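Long-range contacts in lipase aflb (Neosartorya fumigata, PDB 6IDY), which is a fungal lipase that probably hydrolyses the carboxylic ester bonds of acylglycerols and related lipids, and that carries a bound calcium ion: residues 108-113 / 192-197; 136-141 / 205-210; 151-156 / 220-225; 248-253 / 305-310; 291-296 / 430-435. All blocks are in the same frame, centred on the assembly; numbering follows the deposited sequence.

Contact 1 of 5, residues 108-113 / 192-197; sequences LDLNSI and VVWLNI
Two side chains from the end of strand 190-195 and just beyond it converge on one carbonyl oxygen, L110 O. The indole of W194 meets it edge-on: NE1 lies 2.8 Å from L110 O, with the acceptor close to the ring plane and the N-H on a lone pair of the carbonyl. The amide of N196 comes to the same oxygen from above the carbonyl plane, ND2 to L110 O 2.8 Å. Its other hydrogen goes to S112 O, 2.9 Å from ND2, so this one nitrogen clamps two carbonyls of the turn. Beside the polar cluster, L110 CD2 packs 3.7 Å from W194 CZ2, and I113 CG2 rests 3.3 Å from N196 O.

Further out, the W194 ring is set by its crowded first torsion (50°, CG between N and the carbonyl carbon) and lies nearly parallel to the H148 ring. N196 OD1 takes the backbone N-H of G174, which fixes the amide flip, while N111 ND2 is held by Y105 O and T175 OG1. The short 3-10 turn 109-111 thus sits against the C-terminal end of strand 190-195, with helix 173-178 beside both and helix 205-223 packed under L195 and I197.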
# COMPACT_ATOMS: atom_id res chain seq x y z
N LEU A 108 6.41 -15.46 8.68
CA LEU A 108 5.06 -15.75 8.19
C LEU A 108 5.09 -16.12 6.70
O LEU A 108 5.70 -15.41 5.90
CB LEU A 108 4.13 -14.54 8.44
CG LEU A 108 2.65 -14.68 8.07
CD1 LEU A 108 1.87 -15.40 9.15
CD2 LEU A 108 2.02 -13.33 7.80
N ASP A 109 4.43 -17.24 6.35
CA ASP A 109 4.35 -17.77 4.98
C ASP A 109 3.71 -16.80 3.98
O ASP A 109 4.13 -16.77 2.82
CB ASP A 109 3.64 -19.13 4.95
CG ASP A 109 4.37 -20.25 5.68
OD1 ASP A 109 5.62 -20.23 5.71
OD2 ASP A 109 3.69 -21.17 6.20
N LEU A 110 2.74 -15.98 4.43
CA LEU A 110 2.05 -14.98 3.60
C LEU A 110 2.98 -13.86 3.11
O LEU A 110 2.66 -13.21 2.11
CB LEU A 110 0.84 -14.36 4.33
CG LEU A 110 -0.15 -15.28 5.06
CD1 LEU A 110 -1.17 -14.46 5.83
CD2 LEU A 110 -0.85 -16.25 4.10
N ASN A 111 4.09 -13.61 3.82
CA ASN A 111 5.05 -12.55 3.49
C ASN A 111 6.25 -13.04 2.66
O ASN A 111 7.10 -12.24 2.28
CB ASN A 111 5.52 -11.83 4.76
CG ASN A 111 4.44 -11.07 5.45
OD1 ASN A 111 3.51 -10.56 4.84
ND2 ASN A 111 4.53 -10.96 6.76
N SER A 112 6.30 -14.35 2.37
CA SER A 112 7.37 -14.98 1.62
C SER A 112 7.65 -14.34 0.25
O SER A 112 6.72 -13.98 -0.48
CB SER A 112 7.10 -16.47 1.46
OG SER A 112 8.06 -17.10 0.63
N ILE A 113 8.94 -14.19 -0.06
CA ILE A 113 9.43 -13.70 -1.35
C ILE A 113 10.04 -14.92 -2.08
O ILE A 113 10.67 -14.76 -3.12
CB ILE A 113 10.41 -12.47 -1.23
CG1 ILE A 113 11.75 -12.83 -0.54
CG2 ILE A 113 9.72 -11.28 -0.54
CD1 ILE A 113 12.95 -11.94 -0.95
N VAL A 192 -7.91 -12.95 -5.19
CA VAL A 192 -6.72 -12.23 -4.76
C VAL A 192 -5.42 -13.05 -4.81
O VAL A 192 -5.39 -14.25 -4.54
CB VAL A 192 -6.88 -11.55 -3.36
CG1 VAL A 192 -8.00 -10.52 -3.37
CG2 VAL A 192 -7.07 -12.58 -2.24
N VAL A 193 -4.35 -12.35 -5.17
CA VAL A 193 -2.96 -12.78 -5.12
C VAL A 193 -2.23 -11.58 -4.54
O VAL A 193 -2.70 -10.45 -4.70
CB VAL A 193 -2.33 -13.27 -6.46
CG1 VAL A 193 -2.99 -14.55 -6.96
CG2 VAL A 193 -2.35 -12.19 -7.54
N TRP A 194 -1.13 -11.79 -3.82
CA TRP A 194 -0.42 -10.61 -3.33
C TRP A 194 1.06 -10.67 -3.67
O TRP A 194 1.65 -11.74 -3.80
CB TRP A 194 -0.69 -10.29 -1.86
CG TRP A 194 -0.52 -11.43 -0.91
CD1 TRP A 194 0.62 -11.80 -0.26
CD2 TRP A 194 -1.57 -12.28 -0.41
NE1 TRP A 194 0.36 -12.86 0.57
CE2 TRP A 194 -0.97 -13.18 0.51
CE3 TRP A 194 -2.94 -12.40 -0.68
CZ2 TRP A 194 -1.71 -14.16 1.19
CZ3 TRP A 194 -3.67 -13.38 -0.02
CH2 TRP A 194 -3.05 -14.25 0.89
N LEU A 195 1.63 -9.50 -3.88
CA LEU A 195 3.01 -9.37 -4.29
C LEU A 195 3.88 -8.95 -3.12
O LEU A 195 3.80 -7.82 -2.66
CB LEU A 195 3.06 -8.37 -5.45
CG LEU A 195 4.39 -8.13 -6.13
CD1 LEU A 195 4.83 -9.36 -6.94
CD2 LEU A 195 4.28 -6.94 -7.03
N ASN A 196 4.72 -9.86 -2.63
CA ASN A 196 5.64 -9.50 -1.56
C ASN A 196 6.90 -8.96 -2.23
O ASN A 196 7.72 -9.75 -2.71
CB ASN A 196 5.92 -10.69 -0.65
CG ASN A 196 4.72 -11.13 0.15
OD1 ASN A 196 4.07 -10.33 0.84
ND2 ASN A 196 4.39 -12.41 0.07
N ILE A 197 7.01 -7.63 -2.33
CA ILE A 197 8.16 -6.96 -2.94
C ILE A 197 9.38 -7.10 -2.01
O ILE A 197 9.27 -6.75 -0.84
CB ILE A 197 7.85 -5.48 -3.32
CG1 ILE A 197 6.71 -5.41 -4.39
CG2 ILE A 197 9.12 -4.74 -3.79
CD1 ILE A 197 6.10 -4.00 -4.66

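Contact 2 of 5, residues 136-141 / 205-210; sequences YSVAEN and VQINSE
The tight half of this contact is the carboxylate of E210, held against the chain just ahead of helix 140-145. CG stands beside the backbone N (chi1 -70°) and the chain then runs extended, so that the carboxylate reaches the backbone N-H of S137 with both oxygens and that of V138 with OE1. OE1 uses its syn lone pair for two consecutive N-H groups, at 2.8 Å from S137 N and 3.1 Å from V138 N, the second bond being the straighter (161°). OE2 takes a longer bond from S137 N on its own syn side and a short one, 2.7 Å, from S137 OG, which comes from above the carboxylate plane. The S137 hydroxyl can do this because it occupies the crowded position between N and the carbonyl carbon (chi1 67°), facing the same way as its own N-H. The buried Y136 ring, itself backed by the Y126 and W246 rings, closes one flank: it slides past E210 in the opposite direction, with CD1 3.5 Å from OE1. Four bonds on a buried carboxylate would favour the ionised form.

The other side is looser. V138 CG2 touches I207 CG2 at 3.8 Å, and I207 CD1 lies 3.4 Å from S137 OG; I207 is partly exposed and S137 faces solvent. A helix glutamate binding the main-chain N-H groups of a neighbouring loop is what pins the approach to helix 140-145, with A139 at its N-cap, onto helix 205-223 of this alpha/beta-hydrolase fold.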
# COMPACT_ATOMS: atom_id res chain seq x y z
N TYR A 136 13.91 -5.97 -18.14
CA TYR A 136 13.91 -6.31 -16.73
C TYR A 136 15.35 -6.36 -16.26
O TYR A 136 16.22 -6.88 -16.97
CB TYR A 136 13.24 -7.67 -16.49
CG TYR A 136 11.73 -7.69 -16.56
CD1 TYR A 136 10.96 -7.15 -15.54
CD2 TYR A 136 11.07 -8.35 -17.60
CE1 TYR A 136 9.57 -7.22 -15.57
CE2 TYR A 136 9.68 -8.43 -17.63
CZ TYR A 136 8.93 -7.86 -16.62
OH TYR A 136 7.56 -7.93 -16.67
N SER A 137 15.61 -5.81 -15.07
CA SER A 137 16.95 -5.87 -14.48
C SER A 137 16.99 -7.03 -13.49
O SER A 137 18.07 -7.54 -13.19
CB SER A 137 17.31 -4.55 -13.81
OG SER A 137 16.51 -4.30 -12.66
N VAL A 138 15.80 -7.45 -13.02
CA VAL A 138 15.61 -8.54 -12.05
C VAL A 138 15.40 -9.86 -12.81
O VAL A 138 14.70 -9.88 -13.83
CB VAL A 138 14.42 -8.25 -11.08
CG1 VAL A 138 14.26 -9.34 -10.03
CG2 VAL A 138 14.58 -6.90 -10.40
N ALA A 139 15.98 -10.97 -12.30
CA ALA A 139 15.83 -12.30 -12.89
C ALA A 139 14.37 -12.77 -12.76
O ALA A 139 13.68 -12.40 -11.80
CB ALA A 139 16.76 -13.29 -12.19
N GLU A 140 13.90 -13.58 -13.74
CA GLU A 140 12.52 -14.09 -13.78
C GLU A 140 12.15 -14.89 -12.52
O GLU A 140 11.05 -14.70 -11.99
CB GLU A 140 12.27 -14.91 -15.06
CG GLU A 140 10.84 -15.41 -15.21
CD GLU A 140 10.48 -16.09 -16.52
OE1 GLU A 140 11.38 -16.65 -17.18
OE2 GLU A 140 9.28 -16.07 -16.87
N ASN A 141 13.06 -15.75 -12.03
CA ASN A 141 12.82 -16.58 -10.85
C ASN A 141 12.55 -15.73 -9.60
O ASN A 141 11.65 -16.07 -8.84
CB ASN A 141 13.95 -17.60 -10.62
CG ASN A 141 15.30 -17.06 -10.18
OD1 ASN A 141 15.64 -15.88 -10.36
ND2 ASN A 141 16.11 -17.93 -9.59
N VAL A 205 12.14 2.38 -6.26
CA VAL A 205 10.77 2.23 -6.77
C VAL A 205 10.78 1.68 -8.22
O VAL A 205 9.92 0.89 -8.57
CB VAL A 205 9.93 3.54 -6.64
CG1 VAL A 205 8.51 3.36 -7.19
CG2 VAL A 205 9.87 4.02 -5.19
N GLN A 206 11.81 2.06 -9.02
CA GLN A 206 12.00 1.58 -10.40
C GLN A 206 12.19 0.06 -10.44
O GLN A 206 11.71 -0.58 -11.37
CB GLN A 206 13.19 2.30 -11.07
CG GLN A 206 13.04 3.82 -11.10
CD GLN A 206 14.29 4.53 -11.55
OE1 GLN A 206 14.33 5.11 -12.64
NE2 GLN A 206 15.33 4.51 -10.73
N ILE A 207 12.87 -0.51 -9.43
CA ILE A 207 13.09 -1.95 -9.29
C ILE A 207 11.80 -2.58 -8.77
O ILE A 207 11.37 -3.61 -9.29
CB ILE A 207 14.30 -2.29 -8.35
CG1 ILE A 207 15.64 -1.65 -8.82
CG2 ILE A 207 14.44 -3.82 -8.12
CD1 ILE A 207 16.14 -1.99 -10.24
N ASN A 208 11.17 -1.96 -7.75
CA ASN A 208 9.91 -2.44 -7.16
C ASN A 208 8.83 -2.63 -8.22
O ASN A 208 8.11 -3.62 -8.18
CB ASN A 208 9.41 -1.49 -6.05
CG ASN A 208 10.38 -1.35 -4.89
OD1 ASN A 208 11.27 -2.18 -4.69
ND2 ASN A 208 10.22 -0.29 -4.11
N SER A 209 8.76 -1.68 -9.17
CA SER A 209 7.81 -1.66 -10.29
C SER A 209 7.90 -2.88 -11.20
O SER A 209 6.89 -3.29 -11.76
CB SER A 209 7.99 -0.39 -11.10
OG SER A 209 7.82 0.74 -10.27
N GLU A 210 9.11 -3.46 -11.36
CA GLU A 210 9.37 -4.64 -12.19
C GLU A 210 8.57 -5.83 -11.68
O GLU A 210 8.06 -6.62 -12.48
CB GLU A 210 10.86 -4.99 -12.20
CG GLU A 210 11.70 -4.00 -12.96
CD GLU A 210 13.10 -4.48 -13.29
OE1 GLU A 210 13.29 -5.71 -13.43
OE2 GLU A 210 14.00 -3.63 -13.42

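Contact 3 of 5, residues 151-156 / 220-225; sequences ASFGYG and SAISES
F153 and Y155 form a T-shaped (edge-to-face) pair, with F153 CD2 above the centre of the Y155 ring and Y155 CE2 in plane at the F153 edge. F153 gets there with CG anti to its backbone N (chi1 -174°), Y155 with CG beside its N (chi1 -64°). I222 bears on both rings through one methyl, CD1, which is 3.5 Å from Y155 CE2 and 4.0 Å from F153 CE2. Its CG1 takes the crowded position between N and the carbonyl carbon (chi1 61°), sending that methyl toward the pair. At the same end of the F153 ring, S223 OG stands in its plane at the edge, 3.3 Å from CZ; the hydroxyl is bonded to I219 O, one turn back.

This is where helix 205-223 ends in a Schellman motif. E224, with positive phi, is its C-prime residue, S225 N returns to S220 O, and S220 OG closes the turn on S225 O at 2.7 Å. The loop between strands 147-148 and 161-166 runs across that helix end, and the two backbones come close: S223 CA makes a C-H...O contact with Y155 O at 3.2 Å. G156, also at positive phi and without a side chain, passes beside S223. A water lies 2.9 Å from G156 O and 3.1 Å from S223 O, with fewer protons than acceptors around it. Beyond them, P162 of strand 161-166 packs against F153, S223 and S225.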
# COMPACT_ATOMS: atom_id res chain seq x y z
N ALA A 151 -3.54 -21.24 -2.41
CA ALA A 151 -3.95 -22.57 -2.90
C ALA A 151 -5.40 -22.59 -3.42
O ALA A 151 -5.75 -23.48 -4.19
CB ALA A 151 -3.76 -23.61 -1.81
N SER A 152 -6.22 -21.60 -3.02
CA SER A 152 -7.61 -21.46 -3.43
C SER A 152 -7.80 -20.71 -4.76
O SER A 152 -8.91 -20.71 -5.28
CB SER A 152 -8.45 -20.81 -2.33
OG SER A 152 -7.89 -19.57 -1.93
N PHE A 153 -6.72 -20.07 -5.30
CA PHE A 153 -6.77 -19.32 -6.57
C PHE A 153 -7.34 -20.18 -7.70
O PHE A 153 -6.94 -21.34 -7.86
CB PHE A 153 -5.39 -18.76 -6.93
CG PHE A 153 -5.35 -17.85 -8.14
CD1 PHE A 153 -5.90 -16.57 -8.09
CD2 PHE A 153 -4.72 -18.25 -9.31
CE1 PHE A 153 -5.87 -15.73 -9.21
CE2 PHE A 153 -4.65 -17.39 -10.42
CZ PHE A 153 -5.23 -16.15 -10.37
N GLY A 154 -8.33 -19.63 -8.40
CA GLY A 154 -9.08 -20.31 -9.44
C GLY A 154 -8.63 -20.16 -10.88
O GLY A 154 -9.31 -20.67 -11.78
N TYR A 155 -7.52 -19.43 -11.12
CA TYR A 155 -6.90 -19.24 -12.45
C TYR A 155 -7.89 -18.76 -13.54
O TYR A 155 -7.77 -19.16 -14.70
CB TYR A 155 -6.17 -20.55 -12.87
CG TYR A 155 -5.02 -20.91 -11.97
CD1 TYR A 155 -5.21 -21.69 -10.83
CD2 TYR A 155 -3.73 -20.45 -12.23
CE1 TYR A 155 -4.15 -21.99 -9.97
CE2 TYR A 155 -2.66 -20.76 -11.39
CZ TYR A 155 -2.88 -21.52 -10.25
OH TYR A 155 -1.82 -21.81 -9.43
N GLY A 156 -8.85 -17.91 -13.15
CA GLY A 156 -9.88 -17.36 -14.02
C GLY A 156 -10.80 -18.37 -14.68
O GLY A 156 -11.30 -18.12 -15.79
N SER A 220 -1.97 -12.70 -15.59
CA SER A 220 -2.83 -12.70 -16.78
C SER A 220 -2.60 -13.96 -17.63
O SER A 220 -3.58 -14.54 -18.10
CB SER A 220 -2.59 -11.44 -17.61
OG SER A 220 -3.46 -11.40 -18.73
N ALA A 221 -1.33 -14.39 -17.79
CA ALA A 221 -0.96 -15.57 -18.58
C ALA A 221 -1.50 -16.88 -18.02
O ALA A 221 -2.15 -17.62 -18.76
CB ALA A 221 0.55 -15.65 -18.74
N ILE A 222 -1.26 -17.16 -16.71
CA ILE A 222 -1.71 -18.39 -16.03
C ILE A 222 -3.23 -18.49 -15.91
O ILE A 222 -3.77 -19.59 -15.79
CB ILE A 222 -1.02 -18.60 -14.65
CG1 ILE A 222 -1.34 -17.45 -13.65
CG2 ILE A 222 0.49 -18.85 -14.80
CD1 ILE A 222 -1.05 -17.73 -12.19
N SER A 223 -3.91 -17.34 -15.89
CA SER A 223 -5.37 -17.25 -15.75
C SER A 223 -6.08 -17.14 -17.09
O SER A 223 -7.30 -17.28 -17.12
CB SER A 223 -5.74 -16.04 -14.90
OG SER A 223 -4.99 -16.01 -13.69
N GLU A 224 -5.33 -16.81 -18.19
CA GLU A 224 -5.86 -16.56 -19.55
C GLU A 224 -7.00 -15.54 -19.41
O GLU A 224 -8.12 -15.75 -19.89
CB GLU A 224 -6.36 -17.87 -20.21
CG GLU A 224 -5.29 -18.93 -20.38
CD GLU A 224 -5.69 -20.06 -21.31
OE1 GLU A 224 -6.74 -20.69 -21.08
OE2 GLU A 224 -4.93 -20.31 -22.28
N SER A 225 -6.72 -14.46 -18.67
CA SER A 225 -7.73 -13.48 -18.33
C SER A 225 -7.10 -12.14 -18.08
O SER A 225 -5.92 -12.06 -17.75
CB SER A 225 -8.45 -13.92 -17.06
OG SER A 225 -9.42 -12.99 -16.60
O HOH W 1 -10.11 -17.64 -18.39

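Contact 4 of 5, residues 248-253 / 305-310; sequences STRKVV and SAYVPT. With SO4 (sulfate ion), chain E.
R250 leaves its backbone with CG beside N (chi1 -51°) and then stays extended to NE, while Y307 turns its ring back toward it with chi1 -75°. The result places Y307 CD1 over the centre of the guanidinium face, 3.4 Å from R250 CZ, though the two planes are tilted by 45° and cross obliquely instead of lying flat. R250 CD packs against the same ring carbon, Y307 CD1.

The guanidinium has its hydrogens directed elsewhere. NE and NH2 bond to the carbonyls of L243 and K244 at the C-terminal end of helix 235-245, which fixes the rotation of the group, and carbonyls at a helix end would suit its positive charge. The outer edge holds a sulfate, probably from the crystallisation liquor: R250 NH1 gives 2.8 Å to O1, and NH2 reaches O4 at 3.1 Å. R337 NE also binds this ion.

Both segments are the lead-ins to neighbouring parallel strands, 253-259 and 310-314, in the central sheet of an alpha/beta-hydrolase fold. At that entrance V308 is the wedge: CG1 lies 3.3 Å from R250 O and 3.5 Å from V253 O, and CG2 meets V253 CG1 at 3.8 Å. Past the wedge, T310 OG1 bonds back to V308 O at 2.8 Å, bracing the turn through P309. The P309 side chain is about 5 Å from the bound calcium, whose ligands include D255, two residues along the strand from V253.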
# COMPACT_ATOMS: atom_id res chain seq x y z
N SER A 248 2.73 -3.45 -22.43
CA SER A 248 1.99 -4.71 -22.61
C SER A 248 1.04 -4.97 -21.43
O SER A 248 -0.02 -5.55 -21.62
CB SER A 248 2.95 -5.87 -22.78
OG SER A 248 3.76 -6.03 -21.63
N THR A 249 1.40 -4.48 -20.22
CA THR A 249 0.59 -4.63 -19.01
C THR A 249 -0.74 -3.88 -19.11
O THR A 249 -1.74 -4.35 -18.56
CB THR A 249 1.36 -4.22 -17.75
OG1 THR A 249 1.61 -2.81 -17.79
CG2 THR A 249 2.66 -5.01 -17.56
N ARG A 250 -0.74 -2.72 -19.80
CA ARG A 250 -1.93 -1.87 -19.97
C ARG A 250 -3.11 -2.62 -20.62
O ARG A 250 -4.26 -2.35 -20.27
CB ARG A 250 -1.63 -0.61 -20.79
CG ARG A 250 -0.43 0.22 -20.34
CD ARG A 250 -0.22 1.37 -21.30
NE ARG A 250 1.09 2.00 -21.18
CZ ARG A 250 1.53 2.98 -21.96
NH1 ARG A 250 0.76 3.46 -22.93
NH2 ARG A 250 2.74 3.50 -21.78
N LYS A 251 -2.82 -3.52 -21.59
CA LYS A 251 -3.83 -4.28 -22.33
C LYS A 251 -4.53 -5.34 -21.48
O LYS A 251 -5.62 -5.77 -21.84
CB LYS A 251 -3.22 -4.96 -23.57
CG LYS A 251 -2.68 -3.98 -24.62
CD LYS A 251 -2.08 -4.70 -25.81
CE LYS A 251 -1.65 -3.73 -26.88
NZ LYS A 251 -1.16 -4.42 -28.10
N VAL A 252 -3.90 -5.78 -20.38
CA VAL A 252 -4.47 -6.85 -19.57
C VAL A 252 -4.97 -6.37 -18.19
O VAL A 252 -5.42 -7.20 -17.39
CB VAL A 252 -3.52 -8.09 -19.46
CG1 VAL A 252 -3.24 -8.68 -20.84
CG2 VAL A 252 -2.22 -7.74 -18.74
N VAL A 253 -4.92 -5.06 -17.91
CA VAL A 253 -5.42 -4.52 -16.63
C VAL A 253 -6.71 -3.76 -16.88
O VAL A 253 -6.69 -2.72 -17.54
CB VAL A 253 -4.36 -3.70 -15.83
CG1 VAL A 253 -4.98 -3.09 -14.56
CG2 VAL A 253 -3.17 -4.57 -15.46
N SER A 305 -1.43 11.04 -16.01
CA SER A 305 -2.76 10.61 -16.47
C SER A 305 -2.82 9.09 -16.32
O SER A 305 -1.78 8.43 -16.35
CB SER A 305 -3.01 11.00 -17.93
OG SER A 305 -3.58 12.29 -18.04
N ALA A 306 -4.03 8.54 -16.17
CA ALA A 306 -4.19 7.09 -16.05
C ALA A 306 -3.85 6.35 -17.35
O ALA A 306 -3.93 6.93 -18.43
CB ALA A 306 -5.60 6.75 -15.60
N TYR A 307 -3.47 5.06 -17.23
CA TYR A 307 -3.14 4.19 -18.36
C TYR A 307 -4.26 3.20 -18.61
O TYR A 307 -4.37 2.65 -19.70
CB TYR A 307 -1.83 3.43 -18.09
CG TYR A 307 -0.63 4.32 -18.22
CD1 TYR A 307 -0.12 4.65 -19.47
CD2 TYR A 307 -0.06 4.93 -17.10
CE1 TYR A 307 0.96 5.52 -19.61
CE2 TYR A 307 1.01 5.82 -17.23
CZ TYR A 307 1.50 6.12 -18.48
OH TYR A 307 2.53 7.01 -18.62
N VAL A 308 -5.03 2.91 -17.56
CA VAL A 308 -6.14 1.94 -17.56
C VAL A 308 -7.23 2.55 -16.64
O VAL A 308 -6.89 3.49 -15.90
CB VAL A 308 -5.66 0.54 -17.03
CG1 VAL A 308 -4.53 -0.04 -17.87
CG2 VAL A 308 -5.27 0.58 -15.55
N PRO A 309 -8.50 2.07 -16.62
CA PRO A 309 -9.49 2.64 -15.69
C PRO A 309 -8.96 2.67 -14.25
O PRO A 309 -8.65 1.61 -13.69
CB PRO A 309 -10.70 1.72 -15.84
CG PRO A 309 -10.59 1.20 -17.25
CD PRO A 309 -9.11 0.98 -17.43
N THR A 310 -8.75 3.88 -13.70
CA THR A 310 -8.18 4.03 -12.35
C THR A 310 -9.16 4.67 -11.37
O THR A 310 -9.77 5.69 -11.67
CB THR A 310 -6.82 4.75 -12.40
OG1 THR A 310 -5.97 4.09 -13.35
CG2 THR A 310 -6.11 4.79 -11.04
S SO4 E . 1.55 6.68 -24.23
O1 SO4 E . 0.80 5.53 -24.76
O2 SO4 E . 2.40 7.22 -25.30
O3 SO4 E . 0.62 7.69 -23.77
O4 SO4 E . 2.39 6.24 -23.12

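Contact 5 of 5, residues 291-296 / 430-435; sequences NTEFIR and FGEPAI
At T292 the backbone is still extended (psi 161°), and from E293 it turns helical, so the first N-H groups of helix 293-299 point out toward the segment 430-435. E432 reaches them with CG in the crowded position between its N and carbonyl carbon and an extended chain beyond. Its carboxylate straddles the helix start: OE2 accepts from E293 N at 2.8 Å, nearly straight at 162°, and OE1 accepts from F294 N at 3.0 Å, each oxygen on its syn lone pair. T292 CB packs 3.4 Å from OE2. I435 lays CD1 over the same turn, 3.7 Å from F294 N and 3.8 Å from E293 C.

The E293 side chain bends away from E432 and pairs with R296, whose NH2 is 2.8 Å from E293 OE2; R296 NH1 also binds N291 O. The F294 ring leads the other way, stacked on W241. T292 is the N-cap: its OG1 weakly accepts from I295 N and is also bonded to Q287 O. The threonine N-cap is thus joined by a distant glutamate that takes the first two N-H groups of the helix, where a carboxylate would be favoured by the helix dipole.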
# COMPACT_ATOMS: atom_id res chain seq x y z
N ASN A 291 9.24 16.77 -5.30
CA ASN A 291 10.02 17.31 -6.42
C ASN A 291 11.20 16.44 -6.87
O ASN A 291 12.12 16.95 -7.53
CB ASN A 291 10.49 18.73 -6.08
CG ASN A 291 9.54 19.76 -6.63
OD1 ASN A 291 9.64 20.18 -7.79
ND2 ASN A 291 8.57 20.15 -5.82
N THR A 292 11.15 15.14 -6.60
CA THR A 292 12.24 14.26 -6.99
C THR A 292 12.31 14.02 -8.48
O THR A 292 11.32 14.23 -9.19
CB THR A 292 12.18 12.94 -6.23
OG1 THR A 292 10.96 12.27 -6.56
CG2 THR A 292 12.34 13.13 -4.72
N GLU A 293 13.49 13.58 -8.95
CA GLU A 293 13.70 13.20 -10.34
C GLU A 293 12.82 11.99 -10.66
O GLU A 293 12.29 11.92 -11.75
CB GLU A 293 15.18 12.89 -10.62
CG GLU A 293 15.98 14.14 -10.97
CD GLU A 293 15.55 14.84 -12.24
OE1 GLU A 293 15.50 14.19 -13.31
OE2 GLU A 293 15.25 16.06 -12.17
N PHE A 294 12.63 11.08 -9.67
CA PHE A 294 11.76 9.91 -9.84
C PHE A 294 10.33 10.31 -10.23
O PHE A 294 9.82 9.84 -11.23
CB PHE A 294 11.75 9.01 -8.59
CG PHE A 294 10.74 7.90 -8.74
CD1 PHE A 294 11.02 6.79 -9.55
CD2 PHE A 294 9.46 8.02 -8.21
CE1 PHE A 294 10.05 5.81 -9.76
CE2 PHE A 294 8.49 7.04 -8.44
CZ PHE A 294 8.79 5.96 -9.24
N ILE A 295 9.69 11.15 -9.39
CA ILE A 295 8.32 11.64 -9.58
C ILE A 295 8.18 12.41 -10.89
O ILE A 295 7.26 12.13 -11.66
CB ILE A 295 7.85 12.44 -8.32
CG1 ILE A 295 7.71 11.52 -7.07
CG2 ILE A 295 6.56 13.25 -8.58
CD1 ILE A 295 6.71 10.35 -7.16
N ARG A 296 9.11 13.34 -11.16
CA ARG A 296 9.15 14.14 -12.39
C ARG A 296 9.26 13.23 -13.63
O ARG A 296 8.58 13.48 -14.63
CB ARG A 296 10.31 15.13 -12.33
CG ARG A 296 10.39 16.13 -13.49
CD ARG A 296 10.98 17.47 -13.07
NE ARG A 296 12.24 17.34 -12.32
CZ ARG A 296 12.36 17.50 -11.00
NH1 ARG A 296 11.29 17.80 -10.27
NH2 ARG A 296 13.54 17.35 -10.41
N PHE A 430 21.42 9.06 1.44
CA PHE A 430 21.16 10.48 1.64
C PHE A 430 20.39 11.13 0.48
O PHE A 430 19.97 12.28 0.60
CB PHE A 430 22.48 11.23 1.87
CG PHE A 430 22.99 11.12 3.29
CD1 PHE A 430 23.58 9.94 3.74
CD2 PHE A 430 22.89 12.20 4.16
CE1 PHE A 430 24.06 9.85 5.05
CE2 PHE A 430 23.37 12.10 5.47
CZ PHE A 430 23.96 10.93 5.90
N GLY A 431 20.22 10.41 -0.62
CA GLY A 431 19.51 10.90 -1.79
C GLY A 431 18.94 9.80 -2.64
O GLY A 431 19.28 8.63 -2.45
N GLU A 432 18.07 10.16 -3.58
CA GLU A 432 17.42 9.21 -4.49
C GLU A 432 18.42 8.59 -5.50
O GLU A 432 19.40 9.24 -5.86
CB GLU A 432 16.25 9.90 -5.22
CG GLU A 432 16.67 10.97 -6.22
CD GLU A 432 15.54 11.57 -7.02
OE1 GLU A 432 14.71 10.80 -7.56
OE2 GLU A 432 15.48 12.82 -7.12
N PRO A 433 18.18 7.35 -6.00
CA PRO A 433 19.11 6.78 -6.98
C PRO A 433 18.98 7.40 -8.39
O PRO A 433 18.08 8.21 -8.64
CB PRO A 433 18.76 5.28 -6.99
CG PRO A 433 17.34 5.23 -6.59
CD PRO A 433 17.08 6.41 -5.69
N ALA A 434 19.89 7.01 -9.30
CA ALA A 434 19.87 7.47 -10.69
C ALA A 434 18.63 6.92 -11.41
O ALA A 434 18.12 5.84 -11.06
CB ALA A 434 21.14 7.02 -11.40
N ILE A 435 18.15 7.65 -12.41
CA ILE A 435 17.01 7.24 -13.23
C ILE A 435 17.46 6.14 -14.20
O ILE A 435 18.51 6.27 -14.83
CB ILE A 435 16.36 8.46 -13.96
CG1 ILE A 435 15.83 9.53 -12.95
CG2 ILE A 435 15.28 8.05 -14.98
CD1 ILE A 435 14.79 9.04 -11.93

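From the N terminus, contact 1 closes the first long loop, bringing 108-113 to the end of strand 190-195. Contact 2 opens inside that loop but closes beyond it, on the first turns of helix 205-223, and contact 3 opens inside both and closes at the far end of the same helix; all three cross one another. Contact 1 touches contact 2 through I197 and N208, and contact 3 through V193 and F153. Contact 4 follows in series, joining the entrances of strands 253-259 and 310-314, with V252 against S220 of contact 3. Contact 5 crosses contact 4, tying the C-terminal tail to helix 293-299 and, through Q206, to contact 2.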